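Local coordinates for Lpg0393 helical bundle domain-containing protein (Legionella pneumophila subsp. pneumophila str. Philadelphia 1, PDB 4R0G) that acts as a guanine-nucleotide exchange factor for the small GTPases Rab5, Rab21 and Rab22, probably through a Vps9-like helical domain, at residues L58-V70 with F146-V158. Sequence-based numbering, arbitrary orientation.
Sequences LDDIKKFAILYAV and FFTWVKEADSSAV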
loop_
_atom_site.group_PDB
_atom_site.type_symbol
_atom_site.label_atom_id
_atom_site.label_comp_id
_atom_site.label_asym_id
_atom_site.label_seq_id
_atom_site.Cartn_x
_atom_site.Cartn_y
_atom_site.Cartn_z
ATOM N N LEU A 58 -27.023 6.444 12.800
ATOM C CA LEU A 58 -25.866 7.121 13.339
ATOM C C LEU A 58 -24.734 6.153 13.693
ATOM O O LEU A 58 -23.557 6.417 13.418
ATOM C CB LEU A 58 -26.293 7.978 14.537
ATOM C CG LEU A 58 -25.254 8.922 15.130
ATOM C CD1 LEU A 58 -24.839 9.963 14.087
ATOM C CD2 LEU A 58 -25.820 9.586 16.376
ATOM N N ASP A 59 -25.089 5.024 14.285
ATOM C CA ASP A 59 -24.104 4.013 14.638
ATOM C C ASP A 59 -23.434 3.378 13.395
ATOM O O ASP A 59 -22.255 3.035 13.423
ATOM C CB ASP A 59 -24.741 2.974 15.588
ATOM C CG ASP A 59 -23.820 1.785 15.879
ATOM O OD1 ASP A 59 -22.790 2.008 16.594
ATOM O OD2 ASP A 59 -24.139 0.643 15.400
ATOM N N ASP A 60 -24.169 3.258 12.296
ATOM C CA ASP A 60 -23.607 2.693 11.062
ATOM C C ASP A 60 -22.448 3.562 10.608
ATOM O O ASP A 60 -21.418 3.078 10.141
ATOM C CB ASP A 60 -24.662 2.640 9.931
ATOM C CG ASP A 60 -25.672 1.486 10.080
ATOM O OD1 ASP A 60 -25.901 0.993 11.213
ATOM O OD2 ASP A 60 -26.259 1.089 9.042
ATOM N N ILE A 61 -22.641 4.860 10.752
ATOM C CA ILE A 61 -21.643 5.848 10.380
ATOM C C ILE A 61 -20.407 5.738 11.258
ATOM O O ILE A 61 -19.284 5.697 10.754
ATOM C CB ILE A 61 -22.251 7.253 10.518
ATOM C CG1 ILE A 61 -23.468 7.354 9.624
ATOM C CG2 ILE A 61 -21.261 8.342 10.196
ATOM C CD1 ILE A 61 -24.241 8.575 9.859
ATOM N N LYS A 62 -20.617 5.681 12.572
ATOM C CA LYS A 62 -19.493 5.673 13.511
ATOM C C LYS A 62 -18.601 4.436 13.414
ATOM O O LYS A 62 -17.392 4.505 13.641
ATOM C CB LYS A 62 -19.988 5.901 14.945
ATOM C CG LYS A 62 -20.053 7.376 15.309
ATOM C CD LYS A 62 -20.267 7.597 16.775
ATOM C CE LYS A 62 -20.351 9.087 17.088
ATOM N NZ LYS A 62 -20.801 9.337 18.503
ATOM N N LYS A 63 -19.208 3.306 13.081
ATOM C CA LYS A 63 -18.453 2.075 12.925
ATOM C C LYS A 63 -17.729 2.147 11.604
ATOM O O LYS A 63 -16.588 1.703 11.471
ATOM C CB LYS A 63 -19.360 0.839 13.022
ATOM C CG LYS A 63 -19.428 0.291 14.421
ATOM C CD LYS A 63 -20.733 -0.435 14.692
ATOM C CE LYS A 63 -20.983 -0.572 16.205
ATOM N NZ LYS A 63 -22.249 -1.330 16.515
ATOM N N PHE A 64 -18.380 2.750 10.628
ATOM C CA PHE A 64 -17.752 2.874 9.332
ATOM C C PHE A 64 -16.542 3.804 9.477
ATOM O O PHE A 64 -15.562 3.693 8.724
ATOM C CB PHE A 64 -18.761 3.382 8.298
ATOM C CG PHE A 64 -18.184 3.546 6.942
ATOM C CD1 PHE A 64 -17.916 2.431 6.155
ATOM C CD2 PHE A 64 -17.875 4.821 6.444
ATOM C CE1 PHE A 64 -17.370 2.572 4.891
ATOM C CE2 PHE A 64 -17.322 4.977 5.164
ATOM C CZ PHE A 64 -17.068 3.851 4.395
ATOM N N ALA A 65 -16.599 4.697 10.471
ATOM C CA ALA A 65 -15.481 5.608 10.720
ATOM C C ALA A 65 -14.260 4.796 11.132
ATOM O O ALA A 65 -13.137 5.054 10.656
ATOM C CB ALA A 65 -15.820 6.630 11.769
ATOM N N ILE A 66 -14.475 3.809 12.005
ATOM C CA ILE A 66 -13.378 2.937 12.415
ATOM C C ILE A 66 -12.718 2.349 11.165
ATOM O O ILE A 66 -11.502 2.518 10.955
ATOM C CB ILE A 66 -13.843 1.807 13.336
ATOM C CG1 ILE A 66 -14.598 2.368 14.539
ATOM C CG2 ILE A 66 -12.675 1.037 13.827
ATOM C CD1 ILE A 66 -15.550 1.364 15.157
ATOM N N LEU A 67 -13.535 1.723 10.312
ATOM C CA LEU A 67 -13.042 1.107 9.088
ATOM C C LEU A 67 -12.153 2.076 8.300
ATOM O O LEU A 67 -11.039 1.744 7.922
ATOM C CB LEU A 67 -14.216 0.628 8.234
ATOM C CG LEU A 67 -14.034 -0.635 7.363
ATOM C CD1 LEU A 67 -14.884 -0.557 6.103
ATOM C CD2 LEU A 67 -12.593 -0.911 6.984
ATOM N N TYR A 68 -12.639 3.289 8.092
ATOM C CA TYR A 68 -11.895 4.304 7.361
ATOM C C TYR A 68 -10.576 4.649 8.026
ATOM O O TYR A 68 -9.531 4.706 7.375
ATOM C CB TYR A 68 -12.714 5.582 7.279
ATOM C CG TYR A 68 -12.428 6.344 6.029
ATOM C CD1 TYR A 68 -13.176 6.116 4.889
ATOM C CD2 TYR A 68 -11.393 7.281 5.972
ATOM C CE1 TYR A 68 -12.916 6.815 3.719
ATOM C CE2 TYR A 68 -11.117 7.978 4.798
ATOM C CZ TYR A 68 -11.889 7.742 3.680
ATOM O OH TYR A 68 -11.657 8.416 2.512
ATOM N N ALA A 69 -10.635 4.925 9.323
ATOM C CA ALA A 69 -9.434 5.240 10.084
ATOM C C ALA A 69 -8.378 4.175 9.808
ATOM O O ALA A 69 -7.192 4.471 9.662
ATOM C CB ALA A 69 -9.754 5.288 11.567
ATOM N N VAL A 70 -8.827 2.927 9.723
ATOM C CA VAL A 70 -7.942 1.832 9.376
ATOM C C VAL A 70 -7.399 2.008 7.956
ATOM O O VAL A 70 -6.229 1.830 7.714
ATOM C CB VAL A 70 -8.637 0.475 9.493
ATOM C CG1 VAL A 70 -7.682 -0.610 9.049
ATOM C CG2 VAL A 70 -9.149 0.226 10.935
ATOM N N PHE A 146 -18.171 13.800 9.539
ATOM C CA PHE A 146 -17.648 12.444 9.419
ATOM C C PHE A 146 -16.157 12.375 9.684
ATOM O O PHE A 146 -15.702 11.636 10.544
ATOM C CB PHE A 146 -17.967 11.880 8.041
ATOM C CG PHE A 146 -17.356 10.544 7.770
ATOM C CD1 PHE A 146 -17.825 9.418 8.400
ATOM C CD2 PHE A 146 -16.339 10.411 6.851
ATOM C CE1 PHE A 146 -17.272 8.177 8.142
ATOM C CE2 PHE A 146 -15.790 9.181 6.584
ATOM C CZ PHE A 146 -16.256 8.060 7.238
ATOM N N PHE A 147 -15.386 13.105 8.899
ATOM C CA PHE A 147 -13.938 13.047 9.015
ATOM C C PHE A 147 -13.444 13.393 10.418
ATOM O O PHE A 147 -12.427 12.862 10.876
ATOM C CB PHE A 147 -13.301 13.913 7.942
ATOM C CG PHE A 147 -13.400 13.321 6.571
ATOM C CD1 PHE A 147 -13.078 11.975 6.359
ATOM C CD2 PHE A 147 -13.835 14.085 5.489
ATOM C CE1 PHE A 147 -13.163 11.384 5.065
ATOM C CE2 PHE A 147 -13.931 13.517 4.198
ATOM C CZ PHE A 147 -13.594 12.157 3.989
ATOM N N THR A 148 -14.192 14.245 11.114
ATOM C CA THR A 148 -13.919 14.518 12.526
ATOM C C THR A 148 -14.076 13.237 13.362
ATOM O O THR A 148 -13.205 12.891 14.166
ATOM C CB THR A 148 -14.840 15.618 13.074
ATOM O OG1 THR A 148 -16.187 15.153 13.004
ATOM C CG2 THR A 148 -14.704 16.904 12.252
ATOM N N TRP A 149 -15.190 12.539 13.180
ATOM C CA TRP A 149 -15.360 11.232 13.805
ATOM C C TRP A 149 -14.247 10.234 13.444
ATOM O O TRP A 149 -13.976 9.291 14.194
ATOM C CB TRP A 149 -16.728 10.646 13.461
ATOM C CG TRP A 149 -17.825 11.428 14.071
ATOM C CD1 TRP A 149 -17.703 12.337 15.075
ATOM C CD2 TRP A 149 -19.222 11.380 13.731
ATOM N NE1 TRP A 149 -18.935 12.861 15.387
ATOM C CE2 TRP A 149 -19.885 12.293 14.578
ATOM C CE3 TRP A 149 -19.972 10.654 12.794
ATOM C CZ2 TRP A 149 -21.262 12.512 14.508
ATOM C CZ3 TRP A 149 -21.334 10.871 12.729
ATOM C CH2 TRP A 149 -21.963 11.795 13.579
ATOM N N VAL A 150 -13.606 10.432 12.302
ATOM C CA VAL A 150 -12.526 9.545 11.921
ATOM C C VAL A 150 -11.287 9.854 12.748
ATOM O O VAL A 150 -10.680 8.944 13.320
ATOM C CB VAL A 150 -12.268 9.571 10.413
ATOM C CG1 VAL A 150 -10.903 8.978 10.077
ATOM C CG2 VAL A 150 -13.373 8.801 9.709
ATOM N N LYS A 151 -10.943 11.136 12.852
ATOM C CA LYS A 151 -9.915 11.581 13.795
ATOM C C LYS A 151 -10.170 11.128 15.239
ATOM O O LYS A 151 -9.221 10.904 15.978
ATOM C CB LYS A 151 -9.729 13.100 13.727
ATOM C CG LYS A 151 -9.102 13.558 12.413
ATOM C CD LYS A 151 -8.433 14.933 12.520
ATOM C CE LYS A 151 -7.601 15.238 11.267
ATOM N NZ LYS A 151 -6.957 16.583 11.309
ATOM N N GLU A 152 -11.434 10.984 15.631
ATOM C CA GLU A 152 -11.778 10.619 17.003
ATOM C C GLU A 152 -11.987 9.146 17.258
ATOM O O GLU A 152 -12.321 8.789 18.382
ATOM C CB GLU A 152 -13.062 11.314 17.447
ATOM C CG GLU A 152 -13.008 12.805 17.416
ATOM C CD GLU A 152 -14.389 13.404 17.566
ATOM O OE1 GLU A 152 -15.307 12.659 18.015
ATOM O OE2 GLU A 152 -14.553 14.602 17.215
ATOM N N ALA A 153 -11.853 8.305 16.232
ATOM C CA ALA A 153 -12.145 6.868 16.362
ATOM C C ALA A 153 -11.358 6.217 17.503
ATOM O O ALA A 153 -10.173 6.485 17.668
ATOM C CB ALA A 153 -11.861 6.144 15.059
ATOM N N ASP A 154 -12.011 5.348 18.277
ATOM C CA ASP A 154 -11.363 4.694 19.423
ATOM C C ASP A 154 -10.099 3.985 18.949
ATOM O O ASP A 154 -10.149 3.083 18.100
ATOM C CB ASP A 154 -12.302 3.655 20.048
ATOM C CG ASP A 154 -11.722 3.004 21.298
ATOM O OD1 ASP A 154 -10.838 3.622 21.932
ATOM O OD2 ASP A 154 -12.156 1.881 21.663
ATOM N N SER A 155 -8.970 4.374 19.531
ATOM C CA SER A 155 -7.682 3.783 19.184
ATOM C C SER A 155 -7.693 2.283 19.497
ATOM O O SER A 155 -7.117 1.486 18.762
ATOM C CB SER A 155 -6.579 4.494 19.942
ATOM O OG SER A 155 -6.991 4.667 21.288
ATOM N N SER A 156 -8.384 1.901 20.564
ATOM C CA SER A 156 -8.569 0.490 20.856
ATOM C C SER A 156 -9.253 -0.205 19.684
ATOM O O SER A 156 -8.726 -1.182 19.163
ATOM C CB SER A 156 -9.379 0.293 22.142
ATOM O OG SER A 156 -8.713 0.855 23.264
ATOM N N ALA A 157 -10.401 0.328 19.257
ATOM C CA ALA A 157 -11.267 -0.344 18.277
ATOM C C ALA A 157 -10.650 -0.441 16.898
ATOM O O ALA A 157 -10.927 -1.394 16.149
ATOM C CB ALA A 157 -12.579 0.361 18.169
ATOM N N VAL A 158 -9.868 0.590 16.563
ATOM C CA VAL A 158 -9.189 0.717 15.282
ATOM C C VAL A 158 -8.056 -0.267 15.237
ATOM O O VAL A 158 -7.931 -1.032 14.291
ATOM C CB VAL A 158 -8.588 2.117 15.115
ATOM C CG1 VAL A 158 -7.779 2.190 13.845
ATOM C CG2 VAL A 158 -9.692 3.166 15.133
#
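A helix-helix crossing in the Vps9-like domain joins helix 58-71 to the last turns of helix 132-151 and, past the turn at Ala153 and Asp154, to the start of helix 155-183. The short axes of 58-70 and 146-151 cross at -63° and approach to 8.7 Å, where the CA atoms of Ala65 and Val150 come within 5.1 Å and Val150 CG2 touches Ala65 CB. No hydrogen bond links the two segments; apolar and aromatic side chains do the work. Phe146 is a knob in a hole made by Ile61, Phe64, Ala65 and Tyr68. Its ring reaches across helix 58-71 because chi1 of 174° turns CG away from the backbone N, and CZ comes within 3.7 Å of Phe64 CD2; those two rings meet rim to rim. The same Phe146 ring turns its edge to the face of Tyr68 in a T-shaped pair, planes at 83°, and Phe147 adds a second, offset edge-to-face contact with Tyr68, closing a four-ring aromatic cluster. Leu93 of helix 80-101 also packs on Phe64 and Phe146, joining the cluster to that helix. Toward the N-terminal end of 58-70 Trp149 meets three side chains: Ile61 CG2 meets its edge in plane, 3.6 Å from CZ3, Leu58 CD1 approaches CH2, and the extended chain of Lys62 passes over one face. That last contact is a CH-pi one, Lys62 CE sitting 4.2 Å from the centroid of the five-membered ring of Trp149. Beyond the turn, Asp154 N-caps helix 155-183 through weak bonds from Ser156 N and Ala157 N. Leu181 of the second subunit packs on Val158, which spreads its methyls over helix 58-71: CG2 lies 3.9 Å from Ile66 CG2, and CG1 3.8 Å from Val70 CG2.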